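PDB 5IMU: Tat (Twin-arginine translocation) pathway signal sequence containing protein from Mycobacterium tuberculosis, which is of unknown function but, in this C-terminal part, joins an alpha/beta/alpha sandwich to a bundle of alpha helices and binds a potassium ion in the crystal. Local coordinates for residues Ala12-Leu17 / Val86-Ala91; Glu28-Trp33 / Val174-Pro179; Gly52-Pro57 / Gly187-Leu192. All coordinates share one frame; numbering follows the deposited sequence.

Contact 1 (Ala12-Leu17 / Val86-Ala91); sequences AEQQRL and VVAVAA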
loop_
_atom_site.group_PDB
_atom_site.type_symbol
_atom_site.label_atom_id
_atom_site.label_comp_id
_atom_site.label_asym_id
_atom_site.label_seq_id
_atom_site.Cartn_x
_atom_site.Cartn_y
_atom_site.Cartn_z
ATOM N N ALA A 12 27.528 1.958 0.818
ATOM C CA ALA A 12 26.557 3.019 0.564
ATOM C C ALA A 12 25.288 2.462 -0.064
ATOM O O ALA A 12 24.177 2.887 0.275
ATOM C CB ALA A 12 27.173 4.092 -0.335
ATOM N N GLU A 13 25.439 1.502 -0.975
ATOM C CA GLU A 13 24.292 0.895 -1.641
ATOM C C GLU A 13 23.418 0.131 -0.653
ATOM O O GLU A 13 22.187 0.252 -0.675
ATOM C CB GLU A 13 24.803 -0.022 -2.751
ATOM C CG GLU A 13 23.763 -0.759 -3.555
ATOM C CD GLU A 13 24.411 -1.673 -4.579
ATOM O OE1 GLU A 13 24.951 -2.727 -4.181
ATOM O OE2 GLU A 13 24.406 -1.323 -5.779
ATOM N N GLN A 14 24.040 -0.659 0.225
ATOM C CA GLN A 14 23.283 -1.398 1.230
ATOM C C GLN A 14 22.638 -0.457 2.241
ATOM O O GLN A 14 21.479 -0.651 2.629
ATOM C CB GLN A 14 24.197 -2.400 1.936
ATOM C CG GLN A 14 23.513 -3.215 3.019
ATOM C CD GLN A 14 22.500 -4.189 2.454
ATOM O OE1 GLN A 14 22.689 -4.732 1.368
ATOM N NE2 GLN A 14 21.414 -4.412 3.189
ATOM N N GLN A 15 23.373 0.570 2.677
ATOM C CA GLN A 15 22.839 1.494 3.674
ATOM C C GLN A 15 21.656 2.279 3.128
ATOM O O GLN A 15 20.707 2.576 3.863
ATOM C CB GLN A 15 23.938 2.444 4.147
ATOM C CG GLN A 15 24.985 1.769 5.002
ATOM C CD GLN A 15 24.365 1.028 6.165
ATOM O OE1 GLN A 15 23.573 1.592 6.918
ATOM N NE2 GLN A 15 24.710 -0.246 6.309
ATOM N N ARG A 16 21.699 2.630 1.843
ATOM C CA ARG A 16 20.582 3.344 1.234
ATOM C C ARG A 16 19.306 2.513 1.282
ATOM O O ARG A 16 18.224 3.035 1.581
ATOM C CB ARG A 16 20.928 3.717 -0.205
ATOM C CG ARG A 16 19.775 4.327 -0.968
ATOM C CD ARG A 16 20.102 4.479 -2.441
ATOM N NE ARG A 16 18.936 4.904 -3.207
ATOM C CZ ARG A 16 18.099 4.070 -3.818
ATOM N NH1 ARG A 16 18.299 2.759 -3.755
ATOM N NH2 ARG A 16 17.063 4.547 -4.493
ATOM N N LEU A 17 19.413 1.213 0.994
ATOM C CA LEU A 17 18.242 0.345 1.062
ATOM C C LEU A 17 17.704 0.252 2.482
ATOM O O LEU A 17 16.486 0.251 2.693
ATOM C CB LEU A 17 18.584 -1.049 0.535
ATOM C CG LEU A 17 18.737 -1.218 -0.978
ATOM C CD1 LEU A 17 19.058 -2.664 -1.319
ATOM C CD2 LEU A 17 17.479 -0.766 -1.698
ATOM N N VAL A 86 16.998 -9.699 -7.023
ATOM C CA VAL A 86 17.630 -8.423 -6.710
ATOM C C VAL A 86 19.107 -8.679 -6.433
ATOM O O VAL A 86 19.544 -9.822 -6.286
ATOM C CB VAL A 86 16.972 -7.720 -5.503
ATOM C CG1 VAL A 86 15.579 -7.225 -5.860
ATOM C CG2 VAL A 86 16.907 -8.667 -4.324
ATOM N N VAL A 87 19.880 -7.595 -6.359
ATOM C CA VAL A 87 21.316 -7.672 -6.099
ATOM C C VAL A 87 21.697 -7.089 -4.746
ATOM O O VAL A 87 22.892 -7.047 -4.416
ATOM C CB VAL A 87 22.129 -7.000 -7.221
ATOM C CG1 VAL A 87 21.804 -7.643 -8.563
ATOM C CG2 VAL A 87 21.858 -5.506 -7.257
ATOM N N ALA A 88 20.726 -6.635 -3.954
ATOM C CA ALA A 88 20.948 -6.230 -2.571
ATOM C C ALA A 88 19.597 -6.181 -1.873
ATOM O O ALA A 88 18.586 -5.832 -2.489
ATOM C CB ALA A 88 21.656 -4.872 -2.475
ATOM N N VAL A 89 19.585 -6.543 -0.589
ATOM C CA VAL A 89 18.352 -6.704 0.175
ATOM C C VAL A 89 18.502 -6.047 1.543
ATOM O O VAL A 89 19.550 -6.160 2.187
ATOM C CB VAL A 89 17.977 -8.191 0.357
ATOM C CG1 VAL A 89 16.667 -8.325 1.128
ATOM C CG2 VAL A 89 17.882 -8.897 -0.977
ATOM N N ALA A 90 17.443 -5.363 1.983
ATOM C CA ALA A 90 17.274 -4.932 3.366
ATOM C C ALA A 90 15.840 -5.224 3.787
ATOM O O ALA A 90 14.933 -5.264 2.952
ATOM C CB ALA A 90 17.588 -3.439 3.550
ATOM N N ALA A 91 15.634 -5.430 5.088
ATOM C CA ALA A 91 14.317 -5.824 5.568
ATOM C C ALA A 91 14.086 -5.328 6.988
ATOM O O ALA A 91 14.997 -4.853 7.672
ATOM C CB ALA A 91 14.134 -7.345 5.498
HETATM O O HOH W 1 25.199 -5.520 -4.897
HETATM O O HOH W 2 21.935 -7.322 0.796
#

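Contact 2 (Glu28-Trp33 / Val174-Pro179); sequences EPRISW and VLKAYP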
loop_
_atom_site.group_PDB
_atom_site.type_symbol
_atom_site.label_atom_id
_atom_site.label_comp_id
_atom_site.label_asym_id
_atom_site.label_seq_id
_atom_site.Cartn_x
_atom_site.Cartn_y
_atom_site.Cartn_z
ATOM N N GLU A 28 4.943 2.361 10.064
ATOM C CA GLU A 28 4.104 1.209 10.397
ATOM C C GLU A 28 4.992 0.021 10.744
ATOM O O GLU A 28 5.288 -0.828 9.893
ATOM C CB GLU A 28 3.152 0.863 9.251
ATOM C CG GLU A 28 2.188 -0.244 9.623
ATOM C CD GLU A 28 1.528 0.022 10.964
ATOM O OE1 GLU A 28 0.617 0.874 11.009
ATOM O OE2 GLU A 28 1.930 -0.601 11.971
ATOM N N PRO A 29 5.431 -0.077 12.003
ATOM C CA PRO A 29 6.372 -1.142 12.384
ATOM C C PRO A 29 5.724 -2.488 12.663
ATOM O O PRO A 29 6.450 -3.474 12.850
ATOM C CB PRO A 29 7.029 -0.579 13.650
ATOM C CG PRO A 29 5.962 0.283 14.258
ATOM C CD PRO A 29 5.186 0.874 13.103
ATOM N N ARG A 30 4.397 -2.566 12.692
ATOM C CA ARG A 30 3.715 -3.800 13.056
ATOM C C ARG A 30 3.687 -4.828 11.931
ATOM O O ARG A 30 3.218 -5.950 12.157
ATOM C CB ARG A 30 2.287 -3.486 13.514
ATOM C CG ARG A 30 2.225 -2.609 14.760
ATOM C CD ARG A 30 0.793 -2.214 15.102
ATOM N NE ARG A 30 0.280 -1.179 14.209
ATOM C CZ ARG A 30 -0.948 -0.674 14.279
ATOM N NH1 ARG A 30 -1.797 -1.112 15.199
ATOM N NH2 ARG A 30 -1.329 0.268 13.426
ATOM N N ILE A 31 4.179 -4.490 10.738
ATOM C CA ILE A 31 4.219 -5.416 9.614
ATOM C C ILE A 31 5.639 -5.460 9.064
ATOM O O ILE A 31 6.448 -4.560 9.294
ATOM C CB ILE A 31 3.223 -5.031 8.501
ATOM C CG1 ILE A 31 3.623 -3.700 7.865
ATOM C CG2 ILE A 31 1.807 -4.961 9.054
ATOM C CD1 ILE A 31 2.614 -3.187 6.851
ATOM N N SER A 32 5.931 -6.527 8.320
ATOM C CA SER A 32 7.271 -6.733 7.783
ATOM C C SER A 32 7.443 -6.005 6.457
ATOM O O SER A 32 6.514 -5.930 5.648
ATOM C CB SER A 32 7.550 -8.227 7.597
ATOM O OG SER A 32 7.631 -8.885 8.848
ATOM N N TRP A 33 8.644 -5.468 6.240
ATOM C CA TRP A 33 8.981 -4.726 5.034
ATOM C C TRP A 33 10.287 -5.248 4.453
ATOM O O TRP A 33 11.113 -5.825 5.163
ATOM C CB TRP A 33 9.145 -3.222 5.312
ATOM C CG TRP A 33 7.930 -2.522 5.848
ATOM C CD1 TRP A 33 7.593 -2.353 7.160
ATOM C CD2 TRP A 33 6.915 -1.859 5.085
ATOM N NE1 TRP A 33 6.421 -1.641 7.261
ATOM C CE2 TRP A 33 5.986 -1.325 6.000
ATOM C CE3 TRP A 33 6.698 -1.670 3.715
ATOM C CZ2 TRP A 33 4.857 -0.617 5.591
ATOM C CZ3 TRP A 33 5.576 -0.967 3.312
ATOM C CH2 TRP A 33 4.671 -0.449 4.246
ATOM N N VAL A 174 -7.075 -4.967 11.103
ATOM C CA VAL A 174 -6.214 -5.822 10.291
ATOM C C VAL A 174 -4.827 -5.933 10.909
ATOM O O VAL A 174 -4.281 -7.033 11.056
ATOM C CB VAL A 174 -6.147 -5.291 8.848
ATOM C CG1 VAL A 174 -4.961 -5.896 8.113
ATOM C CG2 VAL A 174 -7.436 -5.602 8.114
ATOM N N LEU A 175 -4.230 -4.797 11.277
ATOM C CA LEU A 175 -2.850 -4.814 11.748
ATOM C C LEU A 175 -2.709 -5.457 13.120
ATOM O O LEU A 175 -1.626 -5.950 13.448
ATOM C CB LEU A 175 -2.279 -3.396 11.757
ATOM C CG LEU A 175 -2.208 -2.789 10.354
ATOM C CD1 LEU A 175 -1.440 -1.486 10.356
ATOM C CD2 LEU A 175 -1.599 -3.781 9.373
ATOM N N LYS A 176 -3.774 -5.478 13.923
ATOM C CA LYS A 176 -3.721 -6.208 15.183
ATOM C C LYS A 176 -3.882 -7.709 14.973
ATOM O O LYS A 176 -3.366 -8.502 15.771
ATOM C CB LYS A 176 -4.790 -5.679 16.142
ATOM C CG LYS A 176 -4.481 -4.288 16.698
ATOM C CD LYS A 176 -5.670 -3.701 17.449
ATOM C CE LYS A 176 -5.338 -2.339 18.050
ATOM N NZ LYS A 176 -4.273 -2.424 19.089
ATOM N N ALA A 177 -4.578 -8.119 13.909
ATOM C CA ALA A 177 -4.729 -9.540 13.619
ATOM C C ALA A 177 -3.526 -10.102 12.873
ATOM O O ALA A 177 -3.282 -11.314 12.927
ATOM C CB ALA A 177 -6.008 -9.780 12.816
ATOM N N TYR A 178 -2.780 -9.248 12.176
ATOM C CA TYR A 178 -1.553 -9.625 11.474
ATOM C C TYR A 178 -0.617 -10.405 12.401
ATOM O O TYR A 178 -0.468 -10.052 13.571
ATOM C CB TYR A 178 -0.868 -8.359 10.935
ATOM C CG TYR A 178 0.436 -8.557 10.184
ATOM C CD1 TYR A 178 1.644 -8.667 10.864
ATOM C CD2 TYR A 178 0.463 -8.588 8.793
ATOM C CE1 TYR A 178 2.836 -8.831 10.184
ATOM C CE2 TYR A 178 1.654 -8.751 8.104
ATOM C CZ TYR A 178 2.837 -8.870 8.804
ATOM O OH TYR A 178 4.024 -9.030 8.126
ATOM N N PRO A 179 0.016 -11.472 11.884
ATOM C CA PRO A 179 -0.050 -11.937 10.492
ATOM C C PRO A 179 -1.204 -12.896 10.194
ATOM O O PRO A 179 -1.228 -13.482 9.112
ATOM C CB PRO A 179 1.289 -12.653 10.313
ATOM C CG PRO A 179 1.587 -13.204 11.665
ATOM C CD PRO A 179 0.995 -12.242 12.671
HETATM O O HOH W 3 -1.604 -2.745 17.695
HETATM O O HOH W 4 5.984 -11.084 9.549
#

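Contact 3 (Gly52-Pro57 / Gly187-Leu192); sequences GGWIPP and GDWMLL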
loop_
_atom_site.group_PDB
_atom_site.type_symbol
_atom_site.label_atom_id
_atom_site.label_comp_id
_atom_site.label_asym_id
_atom_site.label_seq_id
_atom_site.Cartn_x
_atom_site.Cartn_y
_atom_site.Cartn_z
ATOM N N GLY A 52 0.165 -9.142 -0.638
ATOM C CA GLY A 52 0.672 -9.434 -1.967
ATOM C C GLY A 52 1.432 -8.326 -2.661
ATOM O O GLY A 52 1.686 -8.434 -3.864
ATOM N N GLY A 53 1.812 -7.268 -1.951
ATOM C CA GLY A 53 2.520 -6.144 -2.541
ATOM C C GLY A 53 1.803 -4.816 -2.419
ATOM O O GLY A 53 2.386 -3.775 -2.764
ATOM N N TRP A 54 0.559 -4.816 -1.954
ATOM C CA TRP A 54 -0.171 -3.581 -1.708
ATOM C C TRP A 54 0.469 -2.815 -0.555
ATOM O O TRP A 54 0.943 -3.409 0.418
ATOM C CB TRP A 54 -1.630 -3.919 -1.398
ATOM C CG TRP A 54 -2.534 -2.767 -1.094
ATOM C CD1 TRP A 54 -3.028 -1.851 -1.978
ATOM C CD2 TRP A 54 -3.105 -2.443 0.182
ATOM N NE1 TRP A 54 -3.852 -0.963 -1.325
ATOM C CE2 TRP A 54 -3.917 -1.305 0.001
ATOM C CE3 TRP A 54 -2.999 -3.001 1.460
ATOM C CZ2 TRP A 54 -4.619 -0.712 1.054
ATOM C CZ3 TRP A 54 -3.695 -2.412 2.504
ATOM C CH2 TRP A 54 -4.494 -1.280 2.295
ATOM N N ILE A 55 0.501 -1.495 -0.674
ATOM C CA ILE A 55 1.044 -0.615 0.359
ATOM C C ILE A 55 -0.114 0.144 0.982
ATOM O O ILE A 55 -0.859 0.831 0.265
ATOM C CB ILE A 55 2.099 0.350 -0.208
ATOM C CG1 ILE A 55 3.158 -0.407 -1.015
ATOM C CG2 ILE A 55 2.758 1.134 0.920
ATOM C CD1 ILE A 55 3.842 -1.521 -0.249
ATOM N N PRO A 56 -0.317 0.069 2.302
ATOM C CA PRO A 56 -1.487 0.698 2.906
ATOM C C PRO A 56 -1.410 2.220 2.804
ATOM O O PRO A 56 -0.310 2.788 2.709
ATOM C CB PRO A 56 -1.437 0.227 4.368
ATOM C CG PRO A 56 0.000 -0.116 4.605
ATOM C CD PRO A 56 0.495 -0.662 3.297
ATOM N N PRO A 57 -2.556 2.904 2.832
ATOM C CA PRO A 57 -2.546 4.350 2.535
ATOM C C PRO A 57 -1.863 5.204 3.589
ATOM O O PRO A 57 -1.390 6.299 3.259
ATOM C CB PRO A 57 -4.040 4.700 2.421
ATOM C CG PRO A 57 -4.762 3.393 2.320
ATOM C CD PRO A 57 -3.918 2.392 3.041
ATOM N N GLY A 187 -9.553 -6.412 1.923
ATOM C CA GLY A 187 -10.317 -5.944 0.779
ATOM C C GLY A 187 -11.226 -4.779 1.125
ATOM O O GLY A 187 -11.326 -3.813 0.367
ATOM N N ASP A 188 -11.895 -4.853 2.278
ATOM C CA ASP A 188 -12.712 -3.734 2.739
ATOM C C ASP A 188 -11.868 -2.476 2.917
ATOM O O ASP A 188 -12.272 -1.379 2.517
ATOM C CB ASP A 188 -13.408 -4.102 4.049
ATOM C CG ASP A 188 -14.526 -5.109 3.856
ATOM O OD1 ASP A 188 -14.667 -5.644 2.735
ATOM O OD2 ASP A 188 -15.266 -5.371 4.829
ATOM N N TRP A 189 -10.695 -2.622 3.539
ATOM C CA TRP A 189 -9.753 -1.515 3.678
ATOM C C TRP A 189 -9.437 -0.887 2.324
ATOM O O TRP A 189 -9.416 0.340 2.181
ATOM C CB TRP A 189 -8.482 -2.034 4.358
ATOM C CG TRP A 189 -7.501 -1.003 4.841
ATOM C CD1 TRP A 189 -7.589 0.355 4.717
ATOM C CD2 TRP A 189 -6.273 -1.266 5.529
ATOM N NE1 TRP A 189 -6.488 0.952 5.288
ATOM C CE2 TRP A 189 -5.666 -0.022 5.793
ATOM C CE3 TRP A 189 -5.628 -2.434 5.948
ATOM C CZ2 TRP A 189 -4.443 0.085 6.456
ATOM C CZ3 TRP A 189 -4.418 -2.325 6.606
ATOM C CH2 TRP A 189 -3.839 -1.074 6.854
ATOM N N MET A 190 -9.213 -1.727 1.307
ATOM C CA MET A 190 -8.874 -1.221 -0.021
ATOM C C MET A 190 -10.036 -0.456 -0.647
ATOM O O MET A 190 -9.836 0.616 -1.231
ATOM C CB MET A 190 -8.450 -2.376 -0.928
ATOM C CG MET A 190 -7.128 -3.027 -0.547
ATOM S SD MET A 190 -6.862 -4.584 -1.417
ATOM C CE MET A 190 -5.177 -4.957 -0.942
ATOM N N LEU A 191 -11.255 -0.996 -0.548
ATOM C CA LEU A 191 -12.410 -0.321 -1.135
ATOM C C LEU A 191 -12.679 1.016 -0.455
ATOM O O LEU A 191 -12.979 2.011 -1.126
ATOM C CB LEU A 191 -13.648 -1.213 -1.051
ATOM C CG LEU A 191 -13.956 -2.137 -2.232
ATOM C CD1 LEU A 191 -15.289 -2.843 -2.013
ATOM C CD2 LEU A 191 -13.957 -1.374 -3.549
ATOM N N LEU A 192 -12.588 1.059 0.875
ATOM C CA LEU A 192 -12.769 2.324 1.578
ATOM C C LEU A 192 -11.684 3.325 1.197
ATOM O O LEU A 192 -11.955 4.525 1.063
ATOM C CB LEU A 192 -12.779 2.089 3.087
ATOM C CG LEU A 192 -13.873 1.170 3.634
ATOM C CD1 LEU A 192 -13.633 0.862 5.106
ATOM C CD2 LEU A 192 -15.253 1.782 3.431
#

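Contact 1 (Ala12-Leu17 / Val86-Ala91)
Leu17 of helix 6-27 rests on Ala88 and Ala90 of strand 88-92, a helix-on-sheet contact of the alpha/beta/alpha sandwich. The segments run in broadly the same direction, their axes approaching to 7.8 Å, and the strand turns two alanine methyls toward the helix. One branch of the leucine does the reaching: Leu17 CD1 sits 3.6 Å from Ala88 CB and also touches the Ala88 carbonyl oxygen. Two residues along the strand, Ala90 CB packs against the leucine's base, 4.0 Å from Leu17 CB, and lies close to the helix backbone at Leu17 C.

Gln14, almost one turn earlier, adds the polar half. Its chain bends at chi2 (69°), which swings CD toward the strand. Gln14 NE2 then donates to Val89 O over 2.7 Å, with a nearly straight N-H...O angle of 176°. The acceptor lies in the glutamine's amide plane, whereas the donor stands 38° above the plane of the Val89 carbonyl. At the other end of the same amide, Gln14 OE1 takes a water that is in turn 2.8 Å from Val89 N, whose hydrogen it accepts. One amide thereby serves both backbone polar groups of Val89, the oxygen directly and the nitrogen through the water. A second water bridges Glu13 OE1 and Val87 O.

The backbones of Ala88 and Ala90 bond to strand 33-37, at Leu37 and Ala35. Val89 points away from helix 6-27, onto Ile80 and Leu83 of helix 79-83, which places the strand between two helices.

Contact 2 (Glu28-Trp33 / Val174-Pro179)
The type I beta turn Glu28-Ile31, which leads from helix 6-27 toward strand 33-37, sets Arg30 and Ile31 against Leu175 and Tyr178 at the C-terminal end of helix 157-177. Arg30 grips Glu28 side-on within the turn: Arg30 NE lies 2.8 Å from Glu28 OE2, and Arg30 NH2 bonds to Glu28 OE1. The backbone Arg30 N takes the anti lone pair of OE2, which helps fix the carboxylate. Leu175 covers this pair, its CB 3.9 Å above the centre of the Arg30 guanidinium and its CD1 meeting the glutamate tip to tip, 3.2 Å from Glu28 OE1. Arg30 NH2 has a second carboxylate partner in Glu172, and a water links Arg30 NH1 to Lys176 NZ.

Tyr178 CG stands anti to the backbone N (chi1 179°), directing the ring toward Ile31, whose CG2 makes a CH-pi contact over its middle, 3.8 Å from the centroid. Pro179, which follows a cis peptide bond, puts its CB over the opposite face. Tyr178 OH hydrogen-bonds Asp49 OD1, its strongest polar partner, and accepts from Ser32 N at 3.2 Å. While Ser32 OG bonds to Ser94 N, it shares a water with Tyr178 OH, to which that water donates.

Contact 3 (Gly52-Pro57 / Gly187-Leu192)
Trp54 and Trp189 form an edge-to-face (T-shaped) aromatic pair that fastens the loop between strands 44-48 and 65-67 to helix 183-199 of the helical bundle. Trp54 supplies the edge. Its CH2 stands over the centre of the Trp189 ring system, 3.7 Å from Trp189 CD2. The planes are turned 80° against each other, and the centroids of the six-membered rings lie 5.2 Å apart. Tyr208 and Trp212 of helix 203-216 are further aromatic neighbours, their rings meeting that of Trp54.

Met190 supplies the Met-aromatic and CH-pi contacts. Its chain is extended beyond CG (chi3 172°) and slides past the Trp54 side chain in the opposite direction, so that several of its atoms meet the indole. Met190 CE lies over the five-membered ring of Trp54, 3.6 Å from its centroid, while Met190 SD is 4.5 Å from the same centroid. Met190 CG lies farther along the same face, by the ring fusion, 3.7 Å from Trp54 CE2 and near CZ2. The other face of Trp54 carries Pro56 CA, offset toward the rim, so the indole is held between its own loop and the helix.

The polar end of Trp54 is met from outside the two segments: NE1 hydrogen-bonds His209 ND1, also of helix 203-216.

Plain apolar packing completes the contact on Trp189. Val170 and Val174 of helix 157-177 touch it, Val174 at the rim near CZ3, and thus the buried pair joins the loop to three helices. Two consecutive prolines add to this. Pro56 CB touches the benzo part of the indole, 3.7 Å from both Trp189 CZ2 and Trp189 CH2. Pro57 CD approaches the pyrrole part obliquely, 3.7 Å from Trp189 NE1.

Overall arrangement
Contact 1 lies within the sandwich, whereas contacts 2 and 3 tie that sandwich to the helical bundle. The latter two are neighbours, their centres 13 Å apart: Trp189 CZ3 packs on Val174 CG1 at 3.9 Å, and Trp33 CZ3 meets Ile55 CD1 at 4.0 Å. Contact 1 is centred 22 Å from contact 2 but touches it where the strands run side by side, Ala91 CB lying 3.4 Å from Trp33 O. Contacts 1 and 3 stay about 12 Å apart at their nearest atoms. The potassium site, formed by Thr44, Asn64 and Thr66, is about 9 Å from the Leu17 side chain, and Arg16 NH1 bonds to Thr44 OG1.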